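Side-chain contacts in fatty acid synthase 1, isoform A (Drosophila melanogaster, PDB 6FN6), which probably builds long-chain saturated fatty acids from acetyl-CoA and malonyl-CoA with NADPH, this piece being its dehydratase, enoylreductase and ketoreductase modifying region: residues Thr501-Glu506 and Lys510-Val515; Lys471-Thr476 and Gln482-Val487; Glu678-Glu683 and Gly861-Leu866; Asn600-Thr605 and Arg671-Ile676; Arg313-Leu318 and Glu346-Ala351. All coordinates share one frame; numbering follows the deposited sequence.

Interaction 1 (Thr501-Glu506 and Lys510-Val515); sequences TCIKNE and KLARLV
Ile503 meets Ala512 and Leu514 of the strand with separate branches. Its CG2 methyl, set anti to the backbone N, lies 3.3 Å from Ala512 CB. The other branch leaves beside the backbone N (chi1 -64°) and runs on extended, carrying CD1 to 4.3 Å from CD1 of Leu514. Ala512 and Leu514 stand two apart on the strand, both turning CB toward the helix, while Arg513 between them points away. This is the usual way a helix packs on its sheet in a Rossmann-like domain: strand 483-489, helix 496-504 and strand 512-517 form a beta-alpha-beta unit of the pseudo-ketoreductase region. Leu470 and Val486 also touch Ile503 and help bury it. On the other face of the strand, Arg513 bends its guanidinium back on its own chain. NH1 donates to Lys510 O at 2.8 Å and to Ala512 O at 2.7 Å, both oxygens lying close to the guanidinium plane, and NE forms a salt bridge with Asp539. Asn505 ND2 donates to Thr501 O at 2.8 Å, from the opposite face of that carbonyl to the one used by Asn505 N.

Interaction 2 (Lys471-Thr476 and Gln482-Val487); sequences KAALAT and QYVYVV
Val484 lays its CG2 methyl on the helix between two consecutive residues, Ala473 and Leu474. The methyl lies 4.0 Å from Ala473 O and 4.3 Å from Ala473 CB, so it borders both the methyl and the carbonyl of Ala473. Leu474 starts out pointing away from the strand, yet its branch swings back and brings CD1 to 4.3 Å from Val484 CG2. Further along, the contact reaches its rim, where Gln482, with an extended chain beyond CG, brings NE2 to 4.1 Å from the CG2 of Thr476, the two side chains meeting at a slant. NE2 meets a methyl, so this is van der Waals contact; the hydroxyl of Thr476 is bonded within its own helix. Its chi1 of -53° holds OG1 beside the backbone N, from where it donates to Ala472 O at 2.7 Å; the backbone N of Thr476 reaches the same oxygen from the other face. The methyl is thereby left facing the glutamine. Val484 is also flanked by Leu470 and Ala477 of the same helix and by Val457. Helix 466-480 thus lies over strand 483-489, which has strands 454-457 and 512-517 for parallel neighbours, as expected of a Rossmann-like pseudo-ketoreductase domain.

Interaction 3 (Glu678-Glu683 and Gly861-Leu866); sequences EKWTME and GAVVPL
Trp680 takes the CD-CG edge of Pro865 over one face of its indole, near the rim, in the enoylreductase, which has the medium-chain reductase architecture; the 861-866 loop falls in its zinc-binding dehydrogenase family region. Pro865 CD stands 3.3 Å above the indole plane and comes to 3.7 Å from CZ2. The benzene part of the indole meets Val863 differently: Val863 O lies in the indole plane at the edge, 3.7 Å from CZ2, while CH2 rests 4.2 Å from the CG1 methyl. Face and edge are therefore shared between two residues of one loop, the one joining helix 844-860 to strand 868-872. With a serine in the place of Trp680, Pro865 would probably lose the indole face against its CD and CG, and a gap would open beside Val863. In the next shell, Val688 and Ile858 touch both the indole and Val863, and Thr687 packs on Pro865. The backbones are tied as well: Trp680 O accepts from Arg652 NH2, Val864 O bonds to Tyr692 OH, and Leu866 N to Thr687 OG1. Directly after the tryptophan, Thr681 serves as the N-cap of helix 682-685, its OG1 accepting the backbone N-H of Glu684.

Interaction 4 (Asn600-Thr605 and Arg671-Ile676); sequences NLETCT and RMMWQI
A surface contact between side chains brings Met673 of strand 673-675 against Glu602 and Cys604 of strand 601-611, two strands that are not direct neighbours. Strand 601-611 pairs with 665-669, strand 673-675 with 652-656, and what passes between them is side chain alone. Met673 reaches across with its thioether: SD lies 4.2 Å from Cys604 SG, and a bend at the last torsion (chi3 -74°) turns the CE methyl to 3.9 Å from Glu602 CB. Only the root of Glu602 takes part, because its carboxylate leads away, toward a weak hydrogen bond with Thr648 and a long, weak ion pair with Lys670. At the outer end Asn600 and Arg671 meet with amide and guanidinium planes 78° apart. ND2 of Asn600 sits 3.7 Å from Arg671 NH1 and 3.8 Å from its CG. Both nitrogens are donors, so the pair is in van der Waals contact only; Arg671 spends its NE on Gln847 OE1 of helix 844-860. Asn600 is poorly ordered, so its position is less certain. Ala655 and Ala668 also touch Met673, from strands 652-656 and 665-669. The curled, mostly antiparallel sheet they share is consistent with the GroES-like catalytic domain of medium-chain reductases.

Interaction 5 (Arg313-Leu318 and Glu346-Ala351); sequences RNPDVL and EETITA
The CA atoms of Pro315 and Ile349 come within 5.4 Å, so a loop and a helix pass nearly backbone to backbone. Residues 315-317 take helical backbone angles without the bonds of a regular helix; a single bond, from Val317 N to Asn314 O at 3.2 Å, tightens the turn. Opposite, residues 346-351 form the start of a true helix, and Pro315 points its ring at it. CG of the proline lies 3.9 Å from the CG2 methyl of Thr348, the ring and the threonine crossing at a slant, while CB rests 4.5 Å from CA of Ile349. Thr348 offers its methyl rather than its hydroxyl because chi1 of -56° sets CG2 anti to the backbone N. The loop follows strand 303-309 and leads into helix 320-329, whereas helix 346-353 follows the neighbouring strand 334-341. With the antiparallel pair 426-433 and 438-445 at the other side of the sheet, the strand order is that of a class I methyltransferase, consistent with the pseudo-methyltransferase domain of animal fatty acid synthases. Leu318 also turns toward the helix, its CD2 about 4.5 Å from Ile349 CG2 at the limit of contact, and packs on Leu353. The Ile349 side chain also packs on Val339, Thr341 and Val360, all on the sheet. Within the helix, Thr350 OG1 donates to Glu346 O, one turn back, at 2.7 Å from well above the carbonyl plane, and the backbone N of Thr350 reaches the same oxygen. At the loop's start, Arg313 pairs with Glu308 in a salt bridge.

Interactions 1 and 2 hold neighbouring helices on adjacent parallel strands of the pseudo-ketoreductase region and touch directly: Lys471 NZ forms a salt bridge with Glu506 OE2 at 2.6 Å, and Arg513 N probably bonds to Val484 O at 2.7 Å. Interaction 1 is fully buried and aliphatic; interaction 2 only partly buried, with Thr476 and Gln482 at its exposed edge. Interactions 3 and 4 lie together in the enoylreductase, centres about 17 Å apart and joined where Met682 packs on Ile676; one sets proline and valine around an indole, the other, at the surface, brings two sulfurs together and ends in an amide-guanidinium pair. Interaction 5, centres at least about 40 Å from the others, rests on proline and methyl groups, partly buried.

Interaction 1 (Thr501-Glu506 and Lys510-Val515)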
# COMPACT_ATOMS: atom_id res chain seq x y z
N THR A 501 14.86 46.85 52.79
CA THR A 501 14.77 45.40 52.86
C THR A 501 15.93 44.84 53.66
O THR A 501 15.76 43.91 54.46
CB THR A 501 14.76 44.76 51.45
OG1 THR A 501 13.70 45.33 50.68
CG2 THR A 501 14.56 43.25 51.54
N CYS A 502 17.11 45.41 53.45
CA CYS A 502 18.32 44.96 54.15
C CYS A 502 18.17 45.13 55.66
O CYS A 502 18.65 44.30 56.43
CB CYS A 502 19.53 45.74 53.64
SG CYS A 502 21.08 45.26 54.43
N ILE A 503 17.52 46.21 56.08
CA ILE A 503 17.32 46.49 57.50
C ILE A 503 16.25 45.57 58.08
O ILE A 503 16.43 44.99 59.15
CB ILE A 503 16.94 47.97 57.73
CG1 ILE A 503 18.09 48.89 57.31
CG2 ILE A 503 16.58 48.21 59.20
CD1 ILE A 503 17.70 50.35 57.21
N LYS A 504 15.12 45.46 57.38
CA LYS A 504 13.99 44.66 57.84
C LYS A 504 14.38 43.24 58.23
O LYS A 504 13.94 42.73 59.26
CB LYS A 504 12.91 44.60 56.75
CG LYS A 504 12.15 45.90 56.55
CD LYS A 504 10.85 45.70 55.78
CE LYS A 504 11.08 45.36 54.31
NZ LYS A 504 11.32 43.91 54.07
N ASN A 505 15.22 42.61 57.42
CA ASN A 505 15.56 41.20 57.62
C ASN A 505 16.62 40.97 58.70
O ASN A 505 16.92 39.83 59.04
CB ASN A 505 16.04 40.58 56.31
CG ASN A 505 14.92 40.39 55.31
OD1 ASN A 505 14.23 39.37 55.33
ND2 ASN A 505 14.73 41.36 54.43
N GLU A 506 17.19 42.05 59.23
CA GLU A 506 18.17 41.91 60.29
C GLU A 506 17.50 41.47 61.59
O GLU A 506 16.31 41.71 61.79
CB GLU A 506 18.93 43.22 60.50
CG GLU A 506 19.98 43.51 59.44
CD GLU A 506 21.22 42.67 59.63
OE1 GLU A 506 21.97 42.48 58.64
OE2 GLU A 506 21.46 42.20 60.76
N LYS A 510 12.71 44.95 63.50
CA LYS A 510 11.42 45.57 63.79
C LYS A 510 11.60 46.89 64.53
O LYS A 510 10.72 47.74 64.53
CB LYS A 510 10.55 44.65 64.65
CG LYS A 510 11.21 44.23 65.96
CD LYS A 510 10.36 43.24 66.76
CE LYS A 510 10.97 42.98 68.14
NZ LYS A 510 9.95 42.72 69.19
N LEU A 511 12.76 47.05 65.17
CA LEU A 511 13.04 48.25 65.96
C LEU A 511 13.68 49.38 65.15
O LEU A 511 13.97 50.44 65.70
CB LEU A 511 13.94 47.88 67.14
CG LEU A 511 13.39 46.87 68.15
CD1 LEU A 511 14.28 46.81 69.38
CD2 LEU A 511 11.94 47.15 68.54
N ALA A 512 13.91 49.15 63.86
CA ALA A 512 14.61 50.13 63.04
C ALA A 512 13.64 51.03 62.27
O ALA A 512 12.54 50.61 61.91
CB ALA A 512 15.55 49.42 62.06
N ARG A 513 14.07 52.26 62.02
CA ARG A 513 13.29 53.22 61.24
C ARG A 513 14.19 53.94 60.24
O ARG A 513 15.12 54.64 60.62
CB ARG A 513 12.61 54.25 62.16
CG ARG A 513 11.72 53.65 63.24
CD ARG A 513 10.47 53.00 62.67
NE ARG A 513 9.60 52.48 63.72
CZ ARG A 513 9.68 51.26 64.24
NH1 ARG A 513 10.60 50.41 63.81
NH2 ARG A 513 8.83 50.88 65.18
N LEU A 514 13.89 53.79 58.95
CA LEU A 514 14.72 54.36 57.90
C LEU A 514 14.33 55.80 57.57
O LEU A 514 13.18 56.09 57.25
CB LEU A 514 14.63 53.51 56.63
CG LEU A 514 15.34 54.07 55.39
CD1 LEU A 514 16.82 54.28 55.65
CD2 LEU A 514 15.13 53.15 54.21
N VAL A 515 15.31 56.69 57.66
CA VAL A 515 15.13 58.09 57.30
C VAL A 515 16.01 58.40 56.10
O VAL A 515 17.21 58.65 56.23
CB VAL A 515 15.45 59.01 58.49
CG1 VAL A 515 15.18 60.47 58.14
CG2 VAL A 515 14.62 58.60 59.71

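Interaction 2 (Lys471-Thr476 and Gln482-Val487)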
# COMPACT_ATOMS: atom_id res chain seq x y z
N LYS A 471 24.04 46.48 63.32
CA LYS A 471 23.85 45.17 63.93
C LYS A 471 24.05 45.24 65.44
O LYS A 471 23.27 44.67 66.21
CB LYS A 471 24.81 44.15 63.33
CG LYS A 471 24.42 43.67 61.94
CD LYS A 471 25.41 42.65 61.41
CE LYS A 471 24.88 41.93 60.18
NZ LYS A 471 23.75 41.03 60.52
N ALA A 472 25.10 45.94 65.86
CA ALA A 472 25.39 46.09 67.28
C ALA A 472 24.25 46.85 67.95
O ALA A 472 23.86 46.53 69.08
CB ALA A 472 26.71 46.82 67.48
N ALA A 473 23.73 47.85 67.26
CA ALA A 473 22.65 48.67 67.78
C ALA A 473 21.35 47.88 67.87
O ALA A 473 20.59 48.03 68.83
CB ALA A 473 22.46 49.90 66.92
N LEU A 474 21.09 47.04 66.88
CA LEU A 474 19.87 46.24 66.86
C LEU A 474 19.82 45.25 68.02
O LEU A 474 18.78 45.09 68.66
CB LEU A 474 19.73 45.50 65.53
CG LEU A 474 18.79 46.15 64.51
CD1 LEU A 474 19.23 47.57 64.17
CD2 LEU A 474 18.69 45.30 63.26
N ALA A 475 20.94 44.59 68.29
CA ALA A 475 21.01 43.66 69.41
C ALA A 475 20.86 44.40 70.73
O ALA A 475 20.13 43.95 71.62
CB ALA A 475 22.33 42.89 69.38
N THR A 476 21.55 45.52 70.86
CA THR A 476 21.48 46.35 72.06
C THR A 476 20.09 46.97 72.21
O THR A 476 19.60 47.15 73.32
CB THR A 476 22.54 47.46 72.03
OG1 THR A 476 23.83 46.89 71.78
CG2 THR A 476 22.57 48.21 73.35
N GLN A 482 14.87 50.40 73.15
CA GLN A 482 14.97 51.59 72.32
C GLN A 482 14.74 51.30 70.84
O GLN A 482 14.77 50.15 70.40
CB GLN A 482 16.33 52.26 72.50
CG GLN A 482 17.51 51.35 72.22
CD GLN A 482 18.85 52.03 72.47
OE1 GLN A 482 18.91 53.24 72.68
NE2 GLN A 482 19.92 51.25 72.45
N TYR A 483 14.50 52.37 70.08
CA TYR A 483 14.29 52.28 68.64
C TYR A 483 15.51 52.85 67.92
O TYR A 483 16.15 53.77 68.41
CB TYR A 483 13.01 53.02 68.23
CG TYR A 483 11.74 52.42 68.79
CD1 TYR A 483 11.28 52.76 70.05
CD2 TYR A 483 11.01 51.50 68.05
CE1 TYR A 483 10.12 52.21 70.56
CE2 TYR A 483 9.85 50.94 68.55
CZ TYR A 483 9.41 51.30 69.81
OH TYR A 483 8.25 50.74 70.30
N VAL A 484 15.84 52.28 66.76
CA VAL A 484 17.02 52.70 66.02
C VAL A 484 16.63 53.44 64.75
O VAL A 484 15.87 52.92 63.92
CB VAL A 484 17.91 51.49 65.69
CG1 VAL A 484 19.16 51.94 64.94
CG2 VAL A 484 18.29 50.74 66.95
N TYR A 485 17.15 54.65 64.59
CA TYR A 485 16.91 55.44 63.39
C TYR A 485 18.11 55.34 62.47
O TYR A 485 19.20 55.80 62.80
CB TYR A 485 16.64 56.91 63.72
CG TYR A 485 15.28 57.16 64.33
CD1 TYR A 485 14.16 57.33 63.53
CD2 TYR A 485 15.12 57.25 65.71
CE1 TYR A 485 12.91 57.56 64.08
CE2 TYR A 485 13.88 57.49 66.27
CZ TYR A 485 12.78 57.64 65.45
OH TYR A 485 11.54 57.87 66.00
N VAL A 486 17.91 54.73 61.30
CA VAL A 486 18.96 54.62 60.30
C VAL A 486 18.83 55.81 59.36
O VAL A 486 17.85 55.92 58.62
CB VAL A 486 18.88 53.29 59.54
CG1 VAL A 486 20.11 53.10 58.66
CG2 VAL A 486 18.72 52.12 60.50
N VAL A 487 19.82 56.70 59.39
CA VAL A 487 19.76 57.93 58.60
C VAL A 487 20.70 57.82 57.41
O VAL A 487 21.90 57.61 57.58
CB VAL A 487 20.11 59.15 59.47
CG1 VAL A 487 20.04 60.43 58.64
CG2 VAL A 487 19.17 59.24 60.66

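Interaction 3 (Glu678-Glu683 and Gly861-Leu866)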
# COMPACT_ATOMS: atom_id res chain seq x y z
N GLU A 678 -6.09 43.56 -15.58
CA GLU A 678 -7.19 44.50 -15.42
C GLU A 678 -8.48 43.70 -15.25
O GLU A 678 -8.55 42.53 -15.62
CB GLU A 678 -7.28 45.44 -16.62
CG GLU A 678 -8.15 46.67 -16.38
CD GLU A 678 -8.27 47.54 -17.61
OE1 GLU A 678 -8.92 48.61 -17.53
OE2 GLU A 678 -7.71 47.17 -18.67
N LYS A 679 -9.50 44.34 -14.67
CA LYS A 679 -10.78 43.69 -14.40
C LYS A 679 -10.64 42.58 -13.36
O LYS A 679 -11.52 41.73 -13.21
CB LYS A 679 -11.40 43.12 -15.68
CG LYS A 679 -11.81 44.16 -16.72
CD LYS A 679 -12.99 44.99 -16.23
CE LYS A 679 -13.35 46.10 -17.20
NZ LYS A 679 -12.27 47.11 -17.34
N TRP A 680 -9.52 42.59 -12.63
CA TRP A 680 -9.35 41.76 -11.45
C TRP A 680 -9.14 42.65 -10.24
O TRP A 680 -8.24 43.49 -10.23
CB TRP A 680 -8.17 40.80 -11.59
CG TRP A 680 -8.46 39.52 -12.32
CD1 TRP A 680 -9.53 39.26 -13.12
CD2 TRP A 680 -7.68 38.32 -12.29
NE1 TRP A 680 -9.46 37.97 -13.61
CE2 TRP A 680 -8.33 37.38 -13.11
CE3 TRP A 680 -6.48 37.96 -11.66
CZ2 TRP A 680 -7.82 36.09 -13.31
CZ3 TRP A 680 -5.98 36.68 -11.86
CH2 TRP A 680 -6.65 35.77 -12.68
N THR A 681 -9.98 42.48 -9.22
CA THR A 681 -9.77 43.17 -7.96
C THR A 681 -8.64 42.44 -7.24
O THR A 681 -8.43 41.25 -7.48
CB THR A 681 -11.04 43.20 -7.08
OG1 THR A 681 -11.35 41.87 -6.64
CG2 THR A 681 -12.22 43.75 -7.87
N MET A 682 -7.91 43.15 -6.39
CA MET A 682 -6.89 42.50 -5.57
C MET A 682 -7.53 41.36 -4.80
O MET A 682 -6.93 40.30 -4.63
CB MET A 682 -6.24 43.49 -4.61
CG MET A 682 -5.19 44.39 -5.24
SD MET A 682 -4.45 45.50 -4.04
CE MET A 682 -3.20 46.29 -5.04
N GLU A 683 -8.76 41.58 -4.34
CA GLU A 683 -9.54 40.56 -3.65
C GLU A 683 -9.62 39.30 -4.50
O GLU A 683 -9.38 38.19 -4.01
CB GLU A 683 -10.94 41.10 -3.33
CG GLU A 683 -11.93 40.06 -2.84
CD GLU A 683 -13.30 40.66 -2.55
OE1 GLU A 683 -14.32 39.98 -2.80
OE2 GLU A 683 -13.35 41.81 -2.07
N GLY A 861 -8.36 31.97 -20.07
CA GLY A 861 -9.63 31.98 -19.38
C GLY A 861 -9.84 30.77 -18.48
O GLY A 861 -10.86 30.65 -17.81
N ALA A 862 -8.85 29.88 -18.46
CA ALA A 862 -8.93 28.69 -17.61
C ALA A 862 -8.78 29.07 -16.14
O ALA A 862 -9.37 28.43 -15.27
CB ALA A 862 -7.86 27.69 -18.01
N VAL A 863 -7.98 30.10 -15.88
CA VAL A 863 -7.76 30.57 -14.51
C VAL A 863 -8.78 31.65 -14.18
O VAL A 863 -8.72 32.76 -14.71
CB VAL A 863 -6.32 31.08 -14.33
CG1 VAL A 863 -6.09 31.57 -12.90
CG2 VAL A 863 -5.32 30.00 -14.69
N VAL A 864 -9.71 31.32 -13.29
CA VAL A 864 -10.72 32.27 -12.83
C VAL A 864 -10.56 32.50 -11.33
O VAL A 864 -10.30 31.56 -10.58
CB VAL A 864 -12.14 31.75 -13.16
CG1 VAL A 864 -13.21 32.73 -12.67
CG2 VAL A 864 -12.28 31.53 -14.66
N PRO A 865 -10.70 33.76 -10.88
CA PRO A 865 -10.64 33.95 -9.43
C PRO A 865 -11.80 33.26 -8.73
O PRO A 865 -12.87 33.11 -9.31
CB PRO A 865 -10.70 35.47 -9.27
CG PRO A 865 -11.37 35.95 -10.50
CD PRO A 865 -10.92 35.03 -11.59
N LEU A 866 -11.59 32.85 -7.48
CA LEU A 866 -12.60 32.11 -6.74
C LEU A 866 -13.53 33.05 -5.98
O LEU A 866 -13.21 34.22 -5.79
CB LEU A 866 -11.93 31.16 -5.74
CG LEU A 866 -11.38 29.84 -6.28
CD1 LEU A 866 -10.31 30.06 -7.34
CD2 LEU A 866 -10.82 29.03 -5.13

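Interaction 4 (Asn600-Thr605 and Arg671-Ile676)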
# COMPACT_ATOMS: atom_id res chain seq x y z
N ASN A 600 17.13 38.21 -5.76
CA ASN A 600 15.95 38.14 -6.60
C ASN A 600 14.71 38.21 -5.71
O ASN A 600 13.81 37.38 -5.80
CB ASN A 600 15.95 36.85 -7.44
CG ASN A 600 14.82 36.82 -8.45
OD1 ASN A 600 13.84 37.55 -8.33
ND2 ASN A 600 14.96 35.96 -9.45
N LEU A 601 14.69 39.21 -4.83
CA LEU A 601 13.61 39.37 -3.87
C LEU A 601 12.96 40.74 -4.01
O LEU A 601 13.56 41.68 -4.55
CB LEU A 601 14.13 39.18 -2.44
CG LEU A 601 14.85 37.86 -2.15
CD1 LEU A 601 15.48 37.88 -0.77
CD2 LEU A 601 13.90 36.68 -2.29
N GLU A 602 11.73 40.86 -3.52
CA GLU A 602 10.98 42.11 -3.60
C GLU A 602 10.08 42.28 -2.38
O GLU A 602 9.24 41.43 -2.10
CB GLU A 602 10.15 42.15 -4.88
CG GLU A 602 9.47 43.48 -5.16
CD GLU A 602 10.43 44.54 -5.66
OE1 GLU A 602 11.66 44.35 -5.50
OE2 GLU A 602 9.97 45.56 -6.21
N THR A 603 10.26 43.39 -1.67
CA THR A 603 9.42 43.70 -0.52
C THR A 603 8.12 44.32 -1.03
O THR A 603 8.13 45.38 -1.65
CB THR A 603 10.12 44.65 0.46
OG1 THR A 603 11.43 44.17 0.75
CG2 THR A 603 9.32 44.76 1.76
N CYS A 604 7.01 43.65 -0.76
CA CYS A 604 5.71 44.10 -1.24
C CYS A 604 4.81 44.55 -0.09
O CYS A 604 4.99 44.15 1.05
CB CYS A 604 5.02 42.98 -2.02
SG CYS A 604 5.97 42.37 -3.43
N THR A 605 3.84 45.40 -0.42
CA THR A 605 2.84 45.82 0.55
C THR A 605 1.62 44.91 0.41
O THR A 605 1.05 44.79 -0.67
CB THR A 605 2.41 47.29 0.33
OG1 THR A 605 3.58 48.12 0.22
CG2 THR A 605 1.55 47.77 1.49
N ARG A 671 10.41 35.18 -9.29
CA ARG A 671 10.09 34.00 -10.07
C ARG A 671 8.65 33.58 -9.81
O ARG A 671 7.95 33.15 -10.72
CB ARG A 671 11.04 32.85 -9.74
CG ARG A 671 12.50 33.14 -10.07
CD ARG A 671 13.36 31.90 -9.86
NE ARG A 671 13.42 31.51 -8.46
CZ ARG A 671 14.39 31.84 -7.61
NH1 ARG A 671 15.41 32.59 -8.02
NH2 ARG A 671 14.35 31.43 -6.36
N MET A 672 8.22 33.71 -8.56
CA MET A 672 6.86 33.34 -8.20
C MET A 672 5.98 34.57 -7.96
O MET A 672 5.45 34.77 -6.87
CB MET A 672 6.87 32.44 -6.95
CG MET A 672 7.28 31.00 -7.26
SD MET A 672 7.80 30.05 -5.81
CE MET A 672 9.42 30.76 -5.50
N MET A 673 5.83 35.38 -9.00
CA MET A 673 4.93 36.53 -8.96
C MET A 673 4.25 36.76 -10.31
O MET A 673 4.86 36.56 -11.37
CB MET A 673 5.64 37.82 -8.54
CG MET A 673 6.00 37.89 -7.07
SD MET A 673 6.38 39.57 -6.53
CE MET A 673 7.99 39.86 -7.23
N TRP A 674 3.00 37.18 -10.26
CA TRP A 674 2.25 37.54 -11.46
C TRP A 674 1.77 38.98 -11.30
O TRP A 674 1.40 39.39 -10.20
CB TRP A 674 1.04 36.61 -11.66
CG TRP A 674 1.37 35.15 -11.65
CD1 TRP A 674 1.55 34.35 -12.74
CD2 TRP A 674 1.52 34.32 -10.50
NE1 TRP A 674 1.82 33.06 -12.33
CE2 TRP A 674 1.80 33.02 -10.96
CE3 TRP A 674 1.45 34.54 -9.12
CZ2 TRP A 674 2.01 31.95 -10.09
CZ3 TRP A 674 1.66 33.48 -8.26
CH2 TRP A 674 1.94 32.20 -8.75
N GLN A 675 1.79 39.75 -12.38
CA GLN A 675 1.22 41.09 -12.34
C GLN A 675 -0.29 40.99 -12.56
O GLN A 675 -0.74 40.44 -13.56
CB GLN A 675 1.86 42.00 -13.39
CG GLN A 675 3.28 42.41 -13.06
CD GLN A 675 3.66 43.76 -13.64
OE1 GLN A 675 2.80 44.60 -13.92
NE2 GLN A 675 4.96 43.99 -13.82
N ILE A 676 -1.05 41.53 -11.61
CA ILE A 676 -2.50 41.41 -11.65
C ILE A 676 -3.02 42.01 -12.95
O ILE A 676 -2.61 43.11 -13.33
CB ILE A 676 -3.15 42.09 -10.43
CG1 ILE A 676 -2.57 41.52 -9.12
CG2 ILE A 676 -4.67 41.89 -10.46
CD1 ILE A 676 -3.05 42.22 -7.87

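Interaction 5 (Arg313-Leu318 and Glu346-Ala351)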
# COMPACT_ATOMS: atom_id res chain seq x y z
N ARG A 313 -24.44 49.99 51.52
CA ARG A 313 -23.68 49.83 50.28
C ARG A 313 -24.10 48.58 49.50
O ARG A 313 -24.58 47.60 50.07
CB ARG A 313 -22.18 49.79 50.59
CG ARG A 313 -21.64 51.10 51.14
CD ARG A 313 -20.27 50.92 51.75
NE ARG A 313 -19.29 50.46 50.77
CZ ARG A 313 -18.17 49.80 51.08
NH1 ARG A 313 -17.88 49.53 52.34
NH2 ARG A 313 -17.34 49.42 50.12
N ASN A 314 -23.88 48.63 48.19
CA ASN A 314 -24.17 47.53 47.29
C ASN A 314 -23.18 46.39 47.53
O ASN A 314 -21.98 46.62 47.59
CB ASN A 314 -24.08 48.03 45.84
CG ASN A 314 -24.49 46.99 44.82
OD1 ASN A 314 -25.41 46.20 45.04
ND2 ASN A 314 -23.77 46.97 43.70
N PRO A 315 -23.68 45.16 47.68
CA PRO A 315 -22.78 44.03 47.93
C PRO A 315 -21.68 43.87 46.88
O PRO A 315 -20.64 43.28 47.16
CB PRO A 315 -23.73 42.82 47.91
CG PRO A 315 -25.05 43.38 48.34
CD PRO A 315 -25.10 44.75 47.78
N ASP A 316 -21.94 44.37 45.67
CA ASP A 316 -21.01 44.20 44.56
C ASP A 316 -19.80 45.14 44.66
O ASP A 316 -18.69 44.76 44.30
CB ASP A 316 -21.73 44.44 43.23
CG ASP A 316 -20.89 44.02 42.03
OD1 ASP A 316 -19.86 43.35 42.23
OD2 ASP A 316 -21.28 44.35 40.89
N VAL A 317 -20.03 46.37 45.12
CA VAL A 317 -18.99 47.40 45.07
C VAL A 317 -17.95 47.29 46.19
O VAL A 317 -16.92 47.97 46.13
CB VAL A 317 -19.62 48.81 45.09
CG1 VAL A 317 -20.50 49.03 43.87
CG2 VAL A 317 -20.39 49.05 46.39
N LEU A 318 -18.20 46.46 47.19
CA LEU A 318 -17.26 46.31 48.30
C LEU A 318 -15.90 45.86 47.76
O LEU A 318 -15.83 45.17 46.74
CB LEU A 318 -17.79 45.34 49.36
CG LEU A 318 -18.32 43.99 48.90
CD1 LEU A 318 -17.21 42.96 48.82
CD2 LEU A 318 -19.43 43.52 49.84
N GLU A 346 -26.79 39.20 55.75
CA GLU A 346 -25.66 38.29 55.59
C GLU A 346 -25.76 37.40 54.35
O GLU A 346 -24.82 37.34 53.55
CB GLU A 346 -25.53 37.39 56.82
CG GLU A 346 -25.18 38.13 58.10
CD GLU A 346 -26.39 38.69 58.83
OE1 GLU A 346 -27.53 38.39 58.40
OE2 GLU A 346 -26.21 39.42 59.82
N GLU A 347 -26.89 36.72 54.18
CA GLU A 347 -27.07 35.82 53.04
C GLU A 347 -26.80 36.52 51.72
O GLU A 347 -26.19 35.96 50.81
CB GLU A 347 -28.48 35.22 53.04
CG GLU A 347 -28.63 33.96 53.88
CD GLU A 347 -28.79 34.25 55.36
OE1 GLU A 347 -29.21 35.38 55.71
OE2 GLU A 347 -28.51 33.35 56.18
N THR A 348 -27.26 37.76 51.60
CA THR A 348 -27.07 38.54 50.38
C THR A 348 -25.59 38.84 50.15
O THR A 348 -25.08 38.66 49.04
CB THR A 348 -27.85 39.87 50.44
OG1 THR A 348 -29.24 39.61 50.68
CG2 THR A 348 -27.70 40.66 49.14
N ILE A 349 -24.91 39.31 51.19
CA ILE A 349 -23.50 39.68 51.10
C ILE A 349 -22.61 38.47 50.80
O ILE A 349 -21.71 38.55 49.97
CB ILE A 349 -23.04 40.39 52.39
CG1 ILE A 349 -23.68 41.78 52.48
CG2 ILE A 349 -21.51 40.49 52.45
CD1 ILE A 349 -23.47 42.48 53.81
N THR A 350 -22.87 37.37 51.49
CA THR A 350 -22.05 36.17 51.36
C THR A 350 -21.96 35.70 49.91
O THR A 350 -20.92 35.24 49.45
CB THR A 350 -22.59 35.02 52.23
OG1 THR A 350 -22.82 35.48 53.56
CG2 THR A 350 -21.59 33.86 52.27
N ALA A 351 -23.07 35.83 49.19
CA ALA A 351 -23.14 35.40 47.80
C ALA A 351 -22.28 36.29 46.90
O ALA A 351 -21.61 35.80 45.99
CB ALA A 351 -24.58 35.41 47.31